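Long-range contacts in adenylation domain (PDB 5N9X), which is an adenylation domain of the ANL superfamily, built as an AMP-binding enzyme domain with a smaller C-terminal domain and modelled with ATP and threonine: residues F24-R34 with I44-W52; Q115-P123 with P132-A140. All coordinates share one frame; numbering follows the deposited sequence.

Contact 1: F24-R34 with I44-W52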
loop_
_atom_site.group_PDB
_atom_site.type_symbol
_atom_site.label_atom_id
_atom_site.label_comp_id
_atom_site.label_asym_id
_atom_site.label_seq_id
_atom_site.Cartn_x
_atom_site.Cartn_y
_atom_site.Cartn_z
ATOM N N PHE A 24 -7.818 -20.021 1.045
ATOM C CA PHE A 24 -7.054 -20.740 0.042
ATOM C C PHE A 24 -7.501 -22.207 -0.075
ATOM O O PHE A 24 -7.530 -22.762 -1.174
ATOM C CB PHE A 24 -5.560 -20.704 0.345
ATOM C CG PHE A 24 -4.726 -21.382 -0.707
ATOM C CD1 PHE A 24 -4.858 -21.029 -2.042
ATOM C CD2 PHE A 24 -3.816 -22.359 -0.370
ATOM C CE1 PHE A 24 -4.092 -21.641 -3.019
ATOM C CE2 PHE A 24 -3.055 -22.990 -1.346
ATOM C CZ PHE A 24 -3.194 -22.626 -2.673
ATOM N N SER A 25 -7.828 -22.825 1.059
ATOM C CA SER A 25 -8.231 -24.228 1.094
ATOM C C SER A 25 -9.511 -24.456 0.303
ATOM O O SER A 25 -9.608 -25.356 -0.528
ATOM C CB SER A 25 -8.413 -24.684 2.540
ATOM O OG SER A 25 -9.187 -25.864 2.600
ATOM N N ARG A 26 -10.493 -23.615 0.564
ATOM C CA ARG A 26 -11.742 -23.674 -0.161
ATOM C C ARG A 26 -11.507 -23.561 -1.670
ATOM O O ARG A 26 -11.794 -24.482 -2.415
ATOM C CB ARG A 26 -12.669 -22.575 0.337
ATOM C CG ARG A 26 -14.017 -22.565 -0.287
ATOM C CD ARG A 26 -14.449 -21.147 -0.385
ATOM N NE ARG A 26 -15.440 -20.819 0.633
ATOM C CZ ARG A 26 -15.754 -19.575 0.986
ATOM N NH1 ARG A 26 -15.137 -18.538 0.420
ATOM N NH2 ARG A 26 -16.672 -19.366 1.923
ATOM N N ALA A 27 -10.946 -22.443 -2.110
ATOM C CA ALA A 27 -10.672 -22.240 -3.525
ATOM C C ALA A 27 -9.845 -23.368 -4.146
ATOM O O ALA A 27 -10.103 -23.770 -5.280
ATOM C CB ALA A 27 -9.966 -20.912 -3.725
ATOM N N ALA A 28 -8.844 -23.861 -3.421
ATOM C CA ALA A 28 -7.982 -24.910 -3.958
ATOM C C ALA A 28 -8.699 -26.253 -3.983
ATOM O O ALA A 28 -8.588 -26.987 -4.961
ATOM C CB ALA A 28 -6.682 -25.018 -3.166
ATOM N N MET A 29 -9.431 -26.580 -2.917
ATOM C CA MET A 29 -10.241 -27.801 -2.901
ATOM C C MET A 29 -11.275 -27.767 -4.005
ATOM O O MET A 29 -11.545 -28.775 -4.652
ATOM C CB MET A 29 -10.938 -28.014 -1.548
ATOM C CG MET A 29 -11.968 -29.158 -1.552
ATOM S SD MET A 29 -12.619 -29.575 0.087
ATOM C CE MET A 29 -11.108 -30.098 0.883
ATOM N N GLU A 30 -11.843 -26.601 -4.252
ATOM C CA GLU A 30 -12.984 -26.556 -5.154
ATOM C C GLU A 30 -12.620 -26.277 -6.585
ATOM O O GLU A 30 -13.361 -26.640 -7.484
ATOM C CB GLU A 30 -14.009 -25.532 -4.671
ATOM C CG GLU A 30 -14.571 -25.848 -3.316
ATOM C CD GLU A 30 -15.692 -24.898 -2.923
ATOM O OE1 GLU A 30 -16.027 -23.976 -3.698
ATOM O OE2 GLU A 30 -16.292 -25.064 -1.838
ATOM N N MET A 31 -11.487 -25.634 -6.814
ATOM C CA MET A 31 -11.103 -25.333 -8.187
ATOM C C MET A 31 -9.661 -25.735 -8.515
ATOM O O MET A 31 -8.911 -24.939 -9.075
ATOM C CB MET A 31 -11.332 -23.852 -8.442
ATOM C CG MET A 31 -12.794 -23.432 -8.255
ATOM S SD MET A 31 -13.071 -21.652 -8.339
ATOM C CE MET A 31 -12.570 -21.265 -6.659
ATOM N N PRO A 32 -9.283 -26.988 -8.200
ATOM C CA PRO A 32 -7.880 -27.413 -8.213
ATOM C C PRO A 32 -7.200 -27.343 -9.576
ATOM O O PRO A 32 -5.969 -27.258 -9.649
ATOM C CB PRO A 32 -7.957 -28.877 -7.729
ATOM C CG PRO A 32 -9.283 -29.338 -8.137
ATOM C CD PRO A 32 -10.181 -28.126 -7.934
ATOM N N ASP A 33 -8.002 -27.384 -10.632
ATOM C CA ASP A 33 -7.502 -27.359 -11.999
ATOM C C ASP A 33 -7.188 -25.944 -12.496
ATOM O O ASP A 33 -6.369 -25.773 -13.413
ATOM C CB ASP A 33 -8.516 -28.035 -12.929
ATOM C CG ASP A 33 -9.911 -27.414 -12.809
ATOM O OD1 ASP A 33 -10.281 -26.963 -11.690
ATOM O OD2 ASP A 33 -10.626 -27.343 -13.836
ATOM N N ARG A 34 -7.819 -24.937 -11.895
ATOM C CA ARG A 34 -7.562 -23.543 -12.273
ATOM C C ARG A 34 -6.134 -23.093 -11.974
ATOM O O ARG A 34 -5.467 -23.646 -11.087
ATOM C CB ARG A 34 -8.560 -22.596 -11.571
ATOM C CG ARG A 34 -10.005 -22.799 -11.983
ATOM C CD ARG A 34 -10.896 -21.685 -11.476
ATOM N NE ARG A 34 -10.730 -20.445 -12.229
ATOM C CZ ARG A 34 -11.117 -20.274 -13.490
ATOM N NH1 ARG A 34 -11.697 -21.270 -14.159
ATOM N NH2 ARG A 34 -10.932 -19.104 -14.084
ATOM N N ILE A 44 1.036 -22.402 -12.426
ATOM C CA ILE A 44 0.808 -23.365 -11.373
ATOM C C ILE A 44 -0.676 -23.398 -11.032
ATOM O O ILE A 44 -1.315 -22.353 -10.806
ATOM C CB ILE A 44 1.625 -23.056 -10.107
ATOM C CG1 ILE A 44 3.091 -22.855 -10.459
ATOM C CG2 ILE A 44 1.485 -24.163 -9.117
ATOM C CD1 ILE A 44 3.474 -21.420 -10.651
ATOM N N SER A 45 -1.203 -24.618 -11.014
ATOM C CA SER A 45 -2.563 -24.904 -10.599
ATOM C C SER A 45 -2.758 -24.741 -9.098
ATOM O O SER A 45 -1.834 -24.980 -8.313
ATOM C CB SER A 45 -2.943 -26.326 -11.011
ATOM O OG SER A 45 -2.478 -27.260 -10.062
ATOM N N TYR A 46 -3.964 -24.338 -8.717
ATOM C CA TYR A 46 -4.370 -24.294 -7.321
ATOM C C TYR A 46 -4.025 -25.598 -6.604
ATOM O O TYR A 46 -3.314 -25.579 -5.603
ATOM C CB TYR A 46 -5.864 -24.005 -7.221
ATOM C CG TYR A 46 -6.186 -22.532 -7.151
ATOM C CD1 TYR A 46 -6.228 -21.863 -5.930
ATOM C CD2 TYR A 46 -6.448 -21.808 -8.313
ATOM C CE1 TYR A 46 -6.521 -20.514 -5.876
ATOM C CE2 TYR A 46 -6.737 -20.474 -8.272
ATOM C CZ TYR A 46 -6.777 -19.821 -7.057
ATOM O OH TYR A 46 -7.074 -18.473 -7.017
ATOM N N GLY A 47 -4.494 -26.720 -7.144
ATOM C CA GLY A 47 -4.158 -28.044 -6.629
ATOM C C GLY A 47 -2.685 -28.276 -6.306
ATOM O O GLY A 47 -2.364 -28.804 -5.230
ATOM N N LEU A 48 -1.788 -27.885 -7.213
ATOM C CA LEU A 48 -0.353 -28.121 -6.992
ATOM C C LEU A 48 0.268 -27.109 -6.017
ATOM O O LEU A 48 1.115 -27.476 -5.196
ATOM C CB LEU A 48 0.407 -28.134 -8.334
ATOM C CG LEU A 48 1.947 -28.193 -8.250
ATOM C CD1 LEU A 48 2.500 -29.554 -7.790
ATOM C CD2 LEU A 48 2.582 -27.774 -9.609
ATOM N N LEU A 49 -0.156 -25.849 -6.101
ATOM C CA LEU A 49 0.211 -24.854 -5.094
ATOM C C LEU A 49 -0.208 -25.325 -3.685
ATOM O O LEU A 49 0.578 -25.245 -2.733
ATOM C CB LEU A 49 -0.413 -23.490 -5.428
ATOM C CG LEU A 49 -0.039 -22.291 -4.532
ATOM C CD1 LEU A 49 1.477 -22.242 -4.195
ATOM C CD2 LEU A 49 -0.511 -20.956 -5.103
ATOM N N HIS A 50 -1.430 -25.843 -3.566
ATOM C CA HIS A 50 -1.907 -26.359 -2.294
ATOM C C HIS A 50 -1.031 -27.494 -1.767
ATOM O O HIS A 50 -0.677 -27.517 -0.586
ATOM C CB HIS A 50 -3.349 -26.834 -2.398
ATOM C CG HIS A 50 -3.940 -27.200 -1.075
ATOM N ND1 HIS A 50 -4.101 -28.509 -0.664
ATOM C CD2 HIS A 50 -4.382 -26.427 -0.053
ATOM C CE1 HIS A 50 -4.634 -28.522 0.545
ATOM N NE2 HIS A 50 -4.814 -27.273 0.939
ATOM N N SER A 51 -0.679 -28.430 -2.646
ATOM C CA SER A 51 0.238 -29.501 -2.283
ATOM C C SER A 51 1.586 -29.014 -1.764
ATOM O O SER A 51 2.077 -29.480 -0.737
ATOM C CB SER A 51 0.480 -30.418 -3.480
ATOM O OG SER A 51 -0.420 -31.493 -3.439
ATOM N N TRP A 52 2.183 -28.104 -2.521
ATOM C CA TRP A 52 3.493 -27.544 -2.244
ATOM C C TRP A 52 3.457 -26.886 -0.853
ATOM O O TRP A 52 4.310 -27.144 0.017
ATOM C CB TRP A 52 3.825 -26.559 -3.376
ATOM C CG TRP A 52 5.177 -25.925 -3.389
ATOM C CD1 TRP A 52 6.206 -26.136 -2.508
ATOM C CD2 TRP A 52 5.675 -25.008 -4.377
ATOM N NE1 TRP A 52 7.296 -25.378 -2.874
ATOM C CE2 TRP A 52 6.993 -24.680 -4.018
ATOM C CE3 TRP A 52 5.121 -24.424 -5.522
ATOM C CZ2 TRP A 52 7.781 -23.796 -4.778
ATOM C CZ3 TRP A 52 5.897 -23.531 -6.266
ATOM C CH2 TRP A 52 7.206 -23.231 -5.894
#
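F24 and A28 pack against Y46, L49 and H50 where two helices meet across a beta hairpin: helix 20-30 and helix 46-62 are joined by the antiparallel strands 35-39 and 42-45. The axes of 24-30 and 46-52 approach to 8.6 Å and cross at -131°. F24 and Y46 carry most of the side-chain packing. With CG of F24 anti to the backbone N (chi1 -177°), the end of its ring comes up to the second helix. F24 CE1 comes obliquely to Y46 CD1 at 3.6 Å, its CZ reaches L49 CG at 3.7 Å, and its CE2 rests 3.7 Å from H50 CA. A28 CB lies over one face of the F24 ring, off its centre, and also touches H50 CB at 3.9 Å. Y46 points its CB toward 24-34; the R34 carbonyl is at its ring edge, A27 CB is near CE1, and its hydroxyl is hydrogen-bonded to A226 O. L86 of helix 79-90 and W219 of helix 213-222 also touch F24. Beyond the first helix, the type I turn M31-R34 presents two carbonyls to the opening of the second. Y46 N gives a nearly straight bond to R34 O (2.9 Å), while G47 N meets a lone pair of P32 O in the carbonyl plane at 3.0 Å. S45, the N-cap, serves another amide through its side chain: S45 OG accepts from L48 N at 3.0 Å.

Contact 2: Q115-P123 with P132-A140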
loop_
_atom_site.group_PDB
_atom_site.type_symbol
_atom_site.label_atom_id
_atom_site.label_comp_id
_atom_site.label_asym_id
_atom_site.label_seq_id
_atom_site.Cartn_x
_atom_site.Cartn_y
_atom_site.Cartn_z
ATOM N N GLN A 115 11.729 -10.284 15.943
ATOM C CA GLN A 115 12.142 -11.518 16.615
ATOM C C GLN A 115 11.645 -12.741 15.859
ATOM O O GLN A 115 10.845 -13.523 16.381
ATOM C CB GLN A 115 11.624 -11.573 18.069
ATOM C CG GLN A 115 11.759 -10.284 18.903
ATOM C CD GLN A 115 10.754 -10.236 20.059
ATOM O OE1 GLN A 115 9.620 -9.780 19.894
ATOM N NE2 GLN A 115 11.168 -10.715 21.230
ATOM N N VAL A 116 12.084 -12.906 14.620
ATOM C CA VAL A 116 11.640 -14.078 13.879
ATOM C C VAL A 116 12.415 -15.331 14.308
ATOM O O VAL A 116 13.606 -15.267 14.564
ATOM C CB VAL A 116 11.753 -13.867 12.347
ATOM C CG1 VAL A 116 10.910 -12.682 11.919
ATOM C CG2 VAL A 116 13.191 -13.657 11.941
ATOM N N VAL A 117 11.707 -16.454 14.411
ATOM C CA VAL A 117 12.294 -17.743 14.767
ATOM C C VAL A 117 13.054 -18.385 13.619
ATOM O O VAL A 117 13.753 -19.370 13.822
ATOM C CB VAL A 117 11.226 -18.734 15.226
ATOM C CG1 VAL A 117 10.309 -18.086 16.215
ATOM C CG2 VAL A 117 10.412 -19.231 14.031
ATOM N N ALA A 118 12.885 -17.840 12.412
ATOM C CA ALA A 118 13.492 -18.396 11.205
ATOM C C ALA A 118 13.396 -17.419 10.046
ATOM O O ALA A 118 12.666 -16.443 10.129
ATOM C CB ALA A 118 12.821 -19.698 10.839
ATOM N N LEU A 119 14.117 -17.697 8.962
ATOM C CA LEU A 119 13.967 -16.921 7.730
ATOM C C LEU A 119 13.773 -17.849 6.513
ATOM O O LEU A 119 14.416 -18.899 6.412
ATOM C CB LEU A 119 15.178 -16.003 7.534
ATOM C CG LEU A 119 15.085 -14.982 6.393
ATOM C CD1 LEU A 119 15.775 -13.683 6.782
ATOM C CD2 LEU A 119 15.681 -15.514 5.095
ATOM N N VAL A 120 12.882 -17.477 5.599
ATOM C CA VAL A 120 12.712 -18.251 4.376
ATOM C C VAL A 120 13.164 -17.442 3.173
ATOM O O VAL A 120 12.742 -16.297 2.994
ATOM C CB VAL A 120 11.251 -18.700 4.169
ATOM C CG1 VAL A 120 11.150 -19.621 2.970
ATOM C CG2 VAL A 120 10.744 -19.419 5.391
ATOM N N GLY A 121 14.012 -18.052 2.345
ATOM C CA GLY A 121 14.658 -17.378 1.222
ATOM C C GLY A 121 16.140 -17.287 1.543
ATOM O O GLY A 121 16.551 -17.812 2.575
ATOM N N ASP A 122 16.957 -16.645 0.707
ATOM C CA ASP A 122 18.332 -16.400 1.134
ATOM C C ASP A 122 18.511 -14.982 1.646
ATOM O O ASP A 122 17.846 -14.069 1.217
ATOM C CB ASP A 122 19.337 -16.649 0.022
ATOM C CG ASP A 122 20.731 -16.834 0.559
ATOM O OD1 ASP A 122 21.590 -15.959 0.304
ATOM O OD2 ASP A 122 20.949 -17.841 1.267
ATOM N N PRO A 123 19.380 -14.814 2.638
ATOM C CA PRO A 123 19.789 -13.509 3.162
ATOM C C PRO A 123 20.775 -12.789 2.253
ATOM O O PRO A 123 21.921 -12.514 2.666
ATOM C CB PRO A 123 20.470 -13.876 4.484
ATOM C CG PRO A 123 20.633 -15.413 4.441
ATOM C CD PRO A 123 19.481 -15.846 3.681
ATOM N N PRO A 132 17.615 -20.296 12.007
ATOM C CA PRO A 132 17.624 -21.303 10.936
ATOM C C PRO A 132 17.144 -20.782 9.585
ATOM O O PRO A 132 16.284 -19.902 9.528
ATOM C CB PRO A 132 16.676 -22.391 11.457
ATOM C CG PRO A 132 15.942 -21.808 12.628
ATOM C CD PRO A 132 16.457 -20.430 12.906
ATOM N N LEU A 133 17.700 -21.331 8.509
ATOM C CA LEU A 133 17.282 -20.960 7.161
ATOM C C LEU A 133 16.520 -22.039 6.421
ATOM O O LEU A 133 16.844 -23.218 6.505
ATOM C CB LEU A 133 18.479 -20.572 6.300
ATOM C CG LEU A 133 18.158 -19.372 5.406
ATOM C CD1 LEU A 133 18.194 -18.071 6.188
ATOM C CD2 LEU A 133 19.063 -19.311 4.192
ATOM N N VAL A 134 15.492 -21.613 5.702
ATOM C CA VAL A 134 14.939 -22.386 4.612
ATOM C C VAL A 134 15.350 -21.628 3.361
ATOM O O VAL A 134 15.034 -20.450 3.224
ATOM C CB VAL A 134 13.423 -22.518 4.709
ATOM C CG1 VAL A 134 12.907 -23.556 3.712
ATOM C CG2 VAL A 134 13.032 -22.882 6.116
ATOM N N THR A 135 16.091 -22.272 2.469
ATOM C CA THR A 135 16.610 -21.580 1.290
ATOM C C THR A 135 15.577 -21.606 0.184
ATOM O O THR A 135 14.567 -22.295 0.300
ATOM C CB THR A 135 17.917 -22.213 0.791
ATOM O OG1 THR A 135 17.658 -23.561 0.386
ATOM C CG2 THR A 135 18.959 -22.197 1.885
ATOM N N GLU A 136 15.820 -20.856 -0.882
ATOM C CA GLU A 136 14.892 -20.878 -1.995
ATOM C C GLU A 136 14.913 -22.257 -2.634
ATOM O O GLU A 136 13.869 -22.782 -3.030
ATOM C CB GLU A 136 15.221 -19.792 -3.026
ATOM C CG GLU A 136 14.014 -19.417 -3.883
ATOM C CD GLU A 136 14.298 -18.318 -4.891
ATOM O OE1 GLU A 136 15.258 -17.540 -4.692
ATOM O OE2 GLU A 136 13.554 -18.243 -5.888
ATOM N N GLU A 137 16.107 -22.837 -2.731
ATOM C CA GLU A 137 16.262 -24.159 -3.323
ATOM C C GLU A 137 15.524 -25.153 -2.450
ATOM O O GLU A 137 14.843 -26.057 -2.952
ATOM C CB GLU A 137 17.740 -24.547 -3.465
ATOM C CG GLU A 137 17.957 -26.039 -3.704
ATOM C CD GLU A 137 19.408 -26.412 -3.964
ATOM O OE1 GLU A 137 20.310 -25.809 -3.337
ATOM O OE2 GLU A 137 19.641 -27.325 -4.793
ATOM N N ASN A 138 15.641 -24.976 -1.139
ATOM C CA ASN A 138 14.872 -25.795 -0.215
ATOM C C ASN A 138 13.374 -25.739 -0.530
ATOM O O ASN A 138 12.726 -26.778 -0.592
ATOM C CB ASN A 138 15.115 -25.363 1.226
ATOM C CG ASN A 138 16.405 -25.929 1.803
ATOM O OD1 ASN A 138 16.996 -25.338 2.713
ATOM N ND2 ASN A 138 16.850 -27.074 1.279
ATOM N N VAL A 139 12.835 -24.536 -0.738
ATOM C CA VAL A 139 11.409 -24.345 -1.022
ATOM C C VAL A 139 10.997 -24.944 -2.375
ATOM O O VAL A 139 9.958 -25.608 -2.466
ATOM C CB VAL A 139 11.023 -22.833 -0.983
ATOM C CG1 VAL A 139 9.684 -22.572 -1.670
ATOM C CG2 VAL A 139 10.992 -22.333 0.457
ATOM N N ALA A 140 11.817 -24.723 -3.403
ATOM C CA ALA A 140 11.594 -25.309 -4.732
ATOM C C ALA A 140 11.533 -26.836 -4.721
ATOM O O ALA A 140 10.894 -27.449 -5.580
ATOM C CB ALA A 140 12.685 -24.852 -5.706
#
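The peptide groups of L119-G121 and P132-V134 meet through their N-H and C=O groups, pairing two parallel strands at the border of a four-stranded sheet; L119 and L133 lie on one face of the sheet, V120 and V134 on the other. Strand 133-134 is outermost in this chain; along the opposite margin of strand 118-121, V120 bonds to A72 and R74 of strand 70-74. Two nearly straight hydrogen bonds, L119 N to P132 O (3.1 Å) and V134 N to L119 O (3.0 Å), are joined by a more bent one, G121 N to V134 O (2.8 Å, 157°). On the leucine face the side chains lie alongside each other, L119 CD2 being 3.7 Å from L133 CD1. L133 also reaches the end of the first strand, where its CD2 is 3.5 Å from P123 CD, although P123 is poorly ordered. The valine face is turned to helices: V134 packs on L59 and L60 of helix 46-62, and V120 on A84 and I88 of helix 79-90. A chi1 of -174° sets V120 CG1 3.7 Å from V139 CG2, the two side chains crossing at about a right angle. After the strand, T135 and N138 form a capping box: N138 N bonds to T135 OG1 at 2.9 Å, and T135 N to N138 OD1 at 3.2 Å.

How the contacts relate
Contacts 1 and 2 follow one another along the chain, the first closing before the second opens, and their centres are about 24 Å apart. Contact 1 borders the mixed sheet at the end of strand 42-45, while contact 2 forms the edge of the parallel sheet that ends in strand 133-134. Helix 46-62 begins in contact 1 and runs on until its L56 packs on V139, while helix 79-90 touches side chains of both. The two meet directly where W52 NE1 probably donates to V139 O, 2.7 Å away. Both lie in the AMP-binding enzyme part of the protein, at its periphery, their centres about 27 and 25 Å from the centre of the chain, and neither supplies residues to the ATP or threonine pockets.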